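Local coordinates for putative MCP-type signal transduction protein (Campylobacter jejuni subsp. jejuni serotype O:2, PDB 4WY9) that probably senses chemical signals in the periplasm, directly or indirectly, as the tandem-PAS sensing domain of a chemotaxis receptor, at residues Lys203-Asp215 with Ser278-Val290. Residues are numbered along the deposited sequence; the frame is centred on the assembly and turned at random. Where two conformers were deposited one is given.
Sequences KYDGELRVLLNSD and SWAVLVTAPKYSV
Strand 209-213 runs antiparallel to strand 278-286, their axes 4.7 Å apart at closest. They are neighbours in the five-stranded antiparallel sheet of a PAS-like module, one of two in the tandem sensing domain. Val210 pairs with Leu282, and Leu212 with Ala280, each through two backbone hydrogen bonds. The ladder extends at both ends, with Thr284 N bonded to Leu208 O and Ser214 N to Ser278 O. Next to the first of these, Thr284 OG1 stands in for its own carbonyl and accepts Leu208 N at 3.0 Å, leaving the buried Thr284 O without a hydrogen-bond partner in the model. A chi1 of 72° sets this hydroxyl between its own backbone N and carbonyl carbon, facing the 203-215 chain.

Val210, Leu212, Ala280 and Leu282 share one face of the sheet, where Val210 and Leu282 lie side by side. Arg209, Leu211, Val281 and Val283 share the other, and Val283 there also touches helix 8-51. Arg209 lays its CG beside Val283, then turns away, and its NH1 bonds Asp198 O and Tyr23 OH. Glu207 OE1 accepts both Lys203 N and Tyr204 N, which ties its extended side chain to the start of the type II turn 204-207 and to the residue before it. At the far end, Asn213 CB sits over the six-membered ring of Trp279, 3.9 Å from its centroid, in a CH-pi contact. Ala285 CB does likewise over one face of the Tyr204 ring, and Lys203 CG lies over the opposite face, toward its rim. Pro286 occupies the N-cap position of the helix that follows. In its first turn, Ser289 OG donates to Asp205 O at 2.7 Å, tilted 34° from the carbonyl plane. A water accepts from Asp205 N and donates to Ser289 O.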
ATOM      1  N   LYS A 203       7.992 -17.782 -15.532  1.00 13.86           N
ATOM      2  CA  LYS A 203       8.652 -19.080 -15.657  1.00 14.48           C
ATOM      3  C   LYS A 203       7.772 -20.088 -16.340  1.00 12.84           C
ATOM      4  O   LYS A 203       8.287 -20.959 -17.047  1.00 15.54           O
ATOM      5  CB  LYS A 203       9.090 -19.592 -14.297  1.00 15.04           C
ATOM      6  CG  LYS A 203       9.939 -20.841 -14.377  1.00 20.74           C
ATOM      7  CD  LYS A 203      10.445 -21.244 -13.013  1.00 26.63           C
ATOM      8  CE  LYS A 203      11.293 -22.499 -13.132  1.00 30.28           C
ATOM      9  NZ  LYS A 203      12.580 -22.145 -13.755  1.00 34.37           N
ATOM     10  N   TYR A 204       6.473 -20.007 -16.145  1.00 11.48           N
ATOM     11  CA  TYR A 204       5.565 -20.982 -16.720  1.00 11.08           C
ATOM     12  C   TYR A 204       4.521 -20.310 -17.601  1.00 11.45           C
ATOM     13  O   TYR A 204       4.059 -19.196 -17.300  1.00 10.91           O
ATOM     14  CB  TYR A 204       4.846 -21.772 -15.627  1.00 10.60           C
ATOM     15  CG  TYR A 204       5.789 -22.475 -14.706  1.00 10.40           C
ATOM     16  CD1 TYR A 204       6.354 -23.681 -15.062  1.00 12.04           C
ATOM     17  CD2 TYR A 204       6.115 -21.973 -13.441  1.00 10.78           C
ATOM     18  CE1 TYR A 204       7.227 -24.319 -14.252  1.00 14.19           C
ATOM     19  CE2 TYR A 204       6.974 -22.637 -12.604  1.00 11.94           C
ATOM     20  CZ  TYR A 204       7.548 -23.822 -13.010  1.00 12.60           C
ATOM     21  OH  TYR A 204       8.435 -24.488 -12.201  1.00 13.90           O
ATOM     22  N   ASP A 205       4.110 -21.012 -18.642  0.57 13.10           N
ATOM     23  CA  ASP A 205       3.013 -20.542 -19.469  0.57 12.96           C
ATOM     24  C   ASP A 205       1.760 -20.405 -18.604  0.57 11.24           C
ATOM     25  O   ASP A 205       1.358 -21.357 -17.937  0.57 11.88           O
ATOM     26  CB  ASP A 205       2.769 -21.541 -20.606  0.57 16.30           C
ATOM     27  CG  ASP A 205       3.960 -21.676 -21.547  0.57 21.81           C
ATOM     28  OD1 ASP A 205       5.084 -21.426 -21.155  0.57 22.68           O
ATOM     29  OD2 ASP A 205       3.735 -21.976 -22.725  0.57 27.00           O
ATOM     30  N   GLY A 206       1.134 -19.235 -18.626  1.00 11.62           N
ATOM     31  CA  GLY A 206      -0.059 -19.022 -17.867  1.00 10.57           C
ATOM     32  C   GLY A 206       0.140 -18.788 -16.402  1.00 10.72           C
ATOM     33  O   GLY A 206      -0.834 -18.713 -15.643  1.00 11.24           O
ATOM     34  N   GLU A 207       1.391 -18.643 -15.961  1.00  8.41           N
ATOM     35  CA  GLU A 207       1.683 -18.327 -14.573  1.00  8.87           C
ATOM     36  C   GLU A 207       0.984 -17.032 -14.157  1.00  8.12           C
ATOM     37  O   GLU A 207       1.047 -16.042 -14.883  1.00 10.85           O
ATOM     38  CB  GLU A 207       3.186 -18.199 -14.360  1.00  9.41           C
ATOM     39  CG  GLU A 207       3.621 -17.642 -13.033  1.00  9.10           C
ATOM     40  CD  GLU A 207       5.119 -17.569 -12.871  1.00  9.10           C
ATOM     41  OE1 GLU A 207       5.846 -18.120 -13.733  1.00 10.79           O
ATOM     42  OE2 GLU A 207       5.585 -16.941 -11.875  1.00 10.46           O
ATOM     43  N   LEU A 208       0.330 -17.037 -13.003  1.00  7.59           N
ATOM     44  CA  LEU A 208      -0.288 -15.845 -12.429  1.00  8.17           C
ATOM     45  C   LEU A 208       0.523 -15.420 -11.229  1.00  7.80           C
ATOM     46  O   LEU A 208       0.815 -16.249 -10.373  1.00  9.15           O
ATOM     47  CB  LEU A 208      -1.740 -16.093 -12.040  1.00  9.04           C
ATOM     48  CG  LEU A 208      -2.655 -16.608 -13.156  1.00  9.44           C
ATOM     49  CD1 LEU A 208      -4.001 -16.990 -12.589  1.00 11.90           C
ATOM     50  CD2 LEU A 208      -2.805 -15.601 -14.274  1.00 11.43           C
ATOM     51  N   ARG A 209       0.852 -14.126 -11.146  1.00  6.76           N
ATOM     52  CA  ARG A 209       1.542 -13.537 -10.019  1.00  6.60           C
ATOM     53  C   ARG A 209       0.657 -12.459  -9.430  1.00  7.17           C
ATOM     54  O   ARG A 209       0.281 -11.516 -10.139  1.00  8.34           O
ATOM     55  CB  ARG A 209       2.900 -13.004 -10.436  1.00  8.04           C
ATOM     56  CG  ARG A 209       3.854 -14.088 -10.885  1.00  7.33           C
ATOM     57  CD  ARG A 209       5.094 -13.582 -11.556  1.00  7.98           C
ATOM     58  NE  ARG A 209       4.849 -13.180 -12.917  1.00  8.24           N
ATOM     59  CZ  ARG A 209       5.727 -12.539 -13.692  1.00  8.45           C
ATOM     60  NH1 ARG A 209       6.877 -12.139 -13.192  1.00  8.33           N
ATOM     61  NH2 ARG A 209       5.411 -12.249 -14.944  1.00 11.02           N
ATOM     62  N   VAL A 210       0.287 -12.613  -8.167  1.00  6.59           N
ATOM     63  CA  VAL A 210      -0.774 -11.860  -7.530  1.00  6.41           C
ATOM     64  C   VAL A 210      -0.339 -11.367  -6.174  1.00  5.62           C
ATOM     65  O   VAL A 210       0.265 -12.100  -5.385  1.00  7.02           O
ATOM     66  CB  VAL A 210      -2.048 -12.719  -7.395  1.00  6.42           C
ATOM     67  CG1 VAL A 210      -3.176 -11.961  -6.740  1.00  9.37           C
ATOM     68  CG2 VAL A 210      -2.479 -13.303  -8.749  1.00  8.75           C
ATOM     69  N   LEU A 211      -0.637 -10.092  -5.875  1.00  5.74           N
ATOM     70  CA  LEU A 211      -0.490  -9.526  -4.530  1.00  5.68           C
ATOM     71  C   LEU A 211      -1.882  -9.210  -4.015  1.00  6.16           C
ATOM     72  O   LEU A 211      -2.623  -8.511  -4.695  1.00  7.82           O
ATOM     73  CB  LEU A 211       0.382  -8.291  -4.512  1.00  6.10           C
ATOM     74  CG  LEU A 211       0.538  -7.574  -3.187  1.00  7.17           C
ATOM     75  CD1 LEU A 211       1.272  -8.426  -2.169  1.00  8.20           C
ATOM     76  CD2 LEU A 211       1.242  -6.237  -3.363  1.00  8.18           C
ATOM     77  N   LEU A 212      -2.222  -9.692  -2.836  1.00  7.11           N
ATOM     78  CA  LEU A 212      -3.532  -9.413  -2.278  1.00  7.19           C
ATOM     79  C   LEU A 212      -3.440  -9.289  -0.783  1.00  6.71           C
ATOM     80  O   LEU A 212      -2.476  -9.766  -0.161  1.00  8.96           O
ATOM     81  CB  LEU A 212      -4.549 -10.449  -2.724  1.00 10.05           C
ATOM     82  CG  LEU A 212      -4.565 -11.873  -2.259  1.00 11.43           C
ATOM     83  CD1 LEU A 212      -5.713 -12.639  -2.877  1.00 11.12           C
ATOM     84  CD2 LEU A 212      -3.268 -12.629  -2.535  1.00 13.32           C
ATOM     85  N   ASN A 213      -4.429  -8.651  -0.155  1.00  7.39           N
ATOM     86  CA  ASN A 213      -4.400  -8.632   1.305  1.00  8.46           C
ATOM     87  C   ASN A 213      -5.066  -9.904   1.845  1.00  8.60           C
ATOM     88  O   ASN A 213      -5.631 -10.699   1.070  1.00  9.01           O
ATOM     89  CB  ASN A 213      -4.970  -7.322   1.888  1.00  8.70           C
ATOM     90  CG  ASN A 213      -6.458  -7.153   1.743  1.00  9.15           C
ATOM     91  OD1 ASN A 213      -7.182  -8.055   1.374  1.00 10.13           O
ATOM     92  ND2 ASN A 213      -6.926  -5.964   2.127  1.00  9.24           N
ATOM     93  N   SER A 214      -5.007 -10.136   3.146  1.00  9.90           N
ATOM     94  CA  SER A 214      -5.469 -11.408   3.686  1.00 10.59           C
ATOM     95  C   SER A 214      -6.994 -11.561   3.537  1.00 12.32           C
ATOM     96  O   SER A 214      -7.504 -12.673   3.567  1.00 12.81           O
ATOM     97  CB  SER A 214      -5.066 -11.552   5.161  1.00 11.90           C
ATOM     98  OG  SER A 214      -5.664 -10.564   5.971  1.00 13.55           O
ATOM     99  N   ASP A 215      -7.710 -10.443   3.392  1.00 11.30           N
ATOM    100  CA  ASP A 215      -9.139 -10.471   3.159  1.00 12.41           C
ATOM    101  C   ASP A 215      -9.501 -10.903   1.744  1.00 10.96           C
ATOM    102  O   ASP A 215     -10.654 -11.207   1.464  1.00 13.83           O
ATOM    103  CB  ASP A 215      -9.781  -9.106   3.482  1.00 13.87           C
ATOM    104  CG  ASP A 215      -9.694  -8.748   4.943  1.00 17.30           C
ATOM    105  OD1 ASP A 215      -9.963  -9.635   5.779  1.00 19.39           O
ATOM    106  OD2 ASP A 215      -9.366  -7.586   5.267  1.00 20.84           O
ATOM    107  N   SER A 278      -2.160  -7.418   6.777  1.00 11.41           N
ATOM    108  CA  SER A 278      -1.743  -8.761   6.388  1.00 11.14           C
ATOM    109  C   SER A 278      -1.872  -8.913   4.910  1.00  9.07           C
ATOM    110  O   SER A 278      -2.930  -8.584   4.341  1.00  9.98           O
ATOM    111  CB  SER A 278      -2.564  -9.805   7.113  1.00 12.57           C
ATOM    112  OG  SER A 278      -2.465  -9.693   8.525  1.00 16.87           O
ATOM    113  N   TRP A 279      -0.828  -9.446   4.268  1.00  9.28           N
ATOM    114  CA  TRP A 279      -0.753  -9.561   2.837  1.00  8.37           C
ATOM    115  C   TRP A 279      -0.272 -10.926   2.413  1.00  8.21           C
ATOM    116  O   TRP A 279       0.290 -11.667   3.222  1.00  9.59           O
ATOM    117  CB  TRP A 279       0.155  -8.465   2.257  1.00  8.41           C
ATOM    118  CG  TRP A 279      -0.277  -7.096   2.621  1.00  7.92           C
ATOM    119  CD1 TRP A 279      -0.016  -6.436   3.792  1.00 10.10           C
ATOM    120  CD2 TRP A 279      -1.041  -6.201   1.811  1.00  8.68           C
ATOM    121  NE1 TRP A 279      -0.602  -5.194   3.762  1.00 10.05           N
ATOM    122  CE2 TRP A 279      -1.241  -5.016   2.571  1.00  8.94           C
ATOM    123  CE3 TRP A 279      -1.584  -6.274   0.543  1.00  9.89           C
ATOM    124  CZ2 TRP A 279      -1.960  -3.927   2.065  1.00 10.61           C
ATOM    125  CZ3 TRP A 279      -2.295  -5.203   0.049  1.00 10.05           C
ATOM    126  CH2 TRP A 279      -2.471  -4.048   0.816  1.00 10.08           C
ATOM    127  N   ALA A 280      -0.467 -11.254   1.141  1.00  7.68           N
ATOM    128  CA  ALA A 280       0.076 -12.483   0.606  1.00  8.31           C
ATOM    129  C   ALA A 280       0.473 -12.309  -0.840  1.00  7.44           C
ATOM    130  O   ALA A 280      -0.173 -11.550  -1.582  1.00  7.89           O
ATOM    131  CB  ALA A 280      -0.929 -13.630   0.729  1.00  9.63           C
ATOM    132  N   VAL A 281       1.533 -13.003  -1.243  1.00  6.80           N
ATOM    133  CA  VAL A 281       1.832 -13.205  -2.630  1.00  6.96           C
ATOM    134  C   VAL A 281       1.356 -14.591  -3.010  1.00  6.25           C
ATOM    135  O   VAL A 281       1.651 -15.563  -2.311  1.00  7.86           O
ATOM    136  CB  VAL A 281       3.333 -13.035  -2.968  1.00  7.90           C
ATOM    137  CG1 VAL A 281       3.597 -13.317  -4.431  1.00  8.48           C
ATOM    138  CG2 VAL A 281       3.786 -11.639  -2.593  1.00  8.51           C
ATOM    139  N   LEU A 282       0.610 -14.671  -4.104  0.50  5.92           N
ATOM    140  CA  LEU A 282       0.097 -15.906  -4.695  0.50  6.26           C
ATOM    141  C   LEU A 282       0.748 -16.046  -6.045  0.50  6.40           C
ATOM    142  O   LEU A 282       0.690 -15.143  -6.876  0.50  7.18           O
ATOM    143  CB  LEU A 282      -1.430 -15.827  -4.816  0.50  7.66           C
ATOM    144  CG  LEU A 282      -2.240 -16.982  -5.420  0.50  9.47           C
ATOM    145  CD1 LEU A 282      -3.700 -16.910  -5.025  0.50 10.65           C
ATOM    146  CD2 LEU A 282      -2.142 -16.962  -6.925  0.50 12.26           C
ATOM    147  N   VAL A 283       1.339 -17.207  -6.324  1.00  6.42           N
ATOM    148  CA  VAL A 283       1.890 -17.491  -7.634  1.00  6.29           C
ATOM    149  C   VAL A 283       1.436 -18.870  -8.080  1.00  6.08           C
ATOM    150  O   VAL A 283       1.511 -19.836  -7.301  1.00  7.49           O
ATOM    151  CB  VAL A 283       3.435 -17.399  -7.681  1.00  6.60           C
ATOM    152  CG1 VAL A 283       3.952 -17.725  -9.071  1.00  8.33           C
ATOM    153  CG2 VAL A 283       3.883 -16.013  -7.290  1.00  7.99           C
ATOM    154  N   THR A 284       0.967 -18.967  -9.316  1.00  7.69           N
ATOM    155  CA  THR A 284       0.485 -20.220  -9.860  1.00  8.79           C
ATOM    156  C   THR A 284       1.323 -20.731 -11.013  1.00  9.85           C
ATOM    157  O   THR A 284       2.055 -19.976 -11.684  1.00 12.66           O
ATOM    158  CB  THR A 284      -0.933 -20.098 -10.354  1.00 11.39           C
ATOM    159  OG1 THR A 284      -0.955 -19.328 -11.552  1.00 11.88           O
ATOM    160  CG2 THR A 284      -1.842 -19.499  -9.314  1.00 14.77           C
ATOM    161  N   ALA A 285       1.195 -22.040 -11.254  1.00  9.20           N
ATOM    162  CA  ALA A 285       1.710 -22.726 -12.439  1.00  9.86           C
ATOM    163  C   ALA A 285       0.641 -23.698 -12.905  1.00  9.12           C
ATOM    164  O   ALA A 285       0.356 -24.662 -12.207  1.00  9.16           O
ATOM    165  CB  ALA A 285       3.010 -23.454 -12.135  1.00 11.33           C
ATOM    166  N   PRO A 286       0.005 -23.433 -14.072  1.00 10.06           N
ATOM    167  CA  PRO A 286      -0.945 -24.443 -14.604  1.00  9.62           C
ATOM    168  C   PRO A 286      -0.276 -25.792 -14.722  1.00  8.50           C
ATOM    169  O   PRO A 286       0.850 -25.884 -15.229  1.00  9.28           O
ATOM    170  CB  PRO A 286      -1.347 -23.881 -15.971  1.00 10.63           C
ATOM    171  CG  PRO A 286      -1.166 -22.408 -15.800  1.00 12.06           C
ATOM    172  CD  PRO A 286       0.062 -22.253 -14.946  1.00 10.93           C
ATOM    173  N   LYS A 287      -0.963 -26.845 -14.294  1.00  8.93           N
ATOM    174  CA  LYS A 287      -0.347 -28.183 -14.309  1.00  9.80           C
ATOM    175  C   LYS A 287       0.019 -28.595 -15.707  1.00 10.70           C
ATOM    176  O   LYS A 287       1.063 -29.203 -15.956  1.00 11.71           O
ATOM    177  CB  LYS A 287      -1.253 -29.200 -13.642  1.00 10.58           C
ATOM    178  CG  LYS A 287      -1.449 -28.975 -12.167  1.00 11.92           C
ATOM    179  CD  LYS A 287      -2.469 -29.851 -11.535  1.00 14.05           C
ATOM    180  CE  LYS A 287      -2.716 -29.568 -10.104  1.00 14.38           C
ATOM    181  NZ  LYS A 287      -3.855 -30.208  -9.524  1.00 17.63           N
ATOM    182  N   TYR A 288      -0.818 -28.258 -16.682  1.00 10.94           N
ATOM    183  CA  TYR A 288      -0.528 -28.635 -18.065  1.00 13.24           C
ATOM    184  C   TYR A 288       0.767 -27.942 -18.543  1.00 12.94           C
ATOM    185  O   TYR A 288       1.563 -28.550 -19.269  1.00 15.28           O
ATOM    186  CB  TYR A 288      -1.686 -28.242 -18.986  1.00 14.44           C
ATOM    187  CG  TYR A 288      -1.519 -28.771 -20.358  1.00 15.74           C
ATOM    188  CD1 TYR A 288      -1.980 -30.046 -20.709  1.00 16.98           C
ATOM    189  CD2 TYR A 288      -0.870 -28.020 -21.346  1.00 17.01           C
ATOM    190  CE1 TYR A 288      -1.799 -30.537 -21.974  1.00 18.90           C
ATOM    191  CE2 TYR A 288      -0.684 -28.526 -22.626  1.00 21.24           C
ATOM    192  CZ  TYR A 288      -1.160 -29.766 -22.943  1.00 20.58           C
ATOM    193  OH  TYR A 288      -0.994 -30.301 -24.219  1.00 23.37           O
ATOM    194  N   SER A 289       1.011 -26.695 -18.080  1.00 11.83           N
ATOM    195  CA  SER A 289       2.209 -25.974 -18.476  1.00 12.75           C
ATOM    196  C   SER A 289       3.464 -26.604 -17.875  1.00 12.49           C
ATOM    197  O   SER A 289       4.533 -26.591 -18.450  1.00 16.09           O
ATOM    198  CB  SER A 289       2.098 -24.518 -18.042  1.00 14.27           C
ATOM    199  OG  SER A 289       0.980 -23.918 -18.631  1.00 16.37           O
ATOM    200  N   VAL A 290       3.315 -27.137 -16.680  1.00 11.78           N
ATOM    201  CA  VAL A 290       4.404 -27.715 -15.893  1.00 13.98           C
ATOM    202  C   VAL A 290       4.861 -29.012 -16.540  1.00 12.36           C
ATOM    203  O   VAL A 290       6.069 -29.313 -16.580  1.00 13.45           O
ATOM    204  CB  VAL A 290       3.883 -27.942 -14.429  1.00 17.05           C
ATOM    205  CG1 VAL A 290       4.595 -28.951 -13.690  1.00 21.44           C
ATOM    206  CG2 VAL A 290       3.835 -26.582 -13.736  1.00 19.42           C
TER
HETATM  207  O   HOH W   1       5.445 -23.573 -19.020  1.00 22.91           O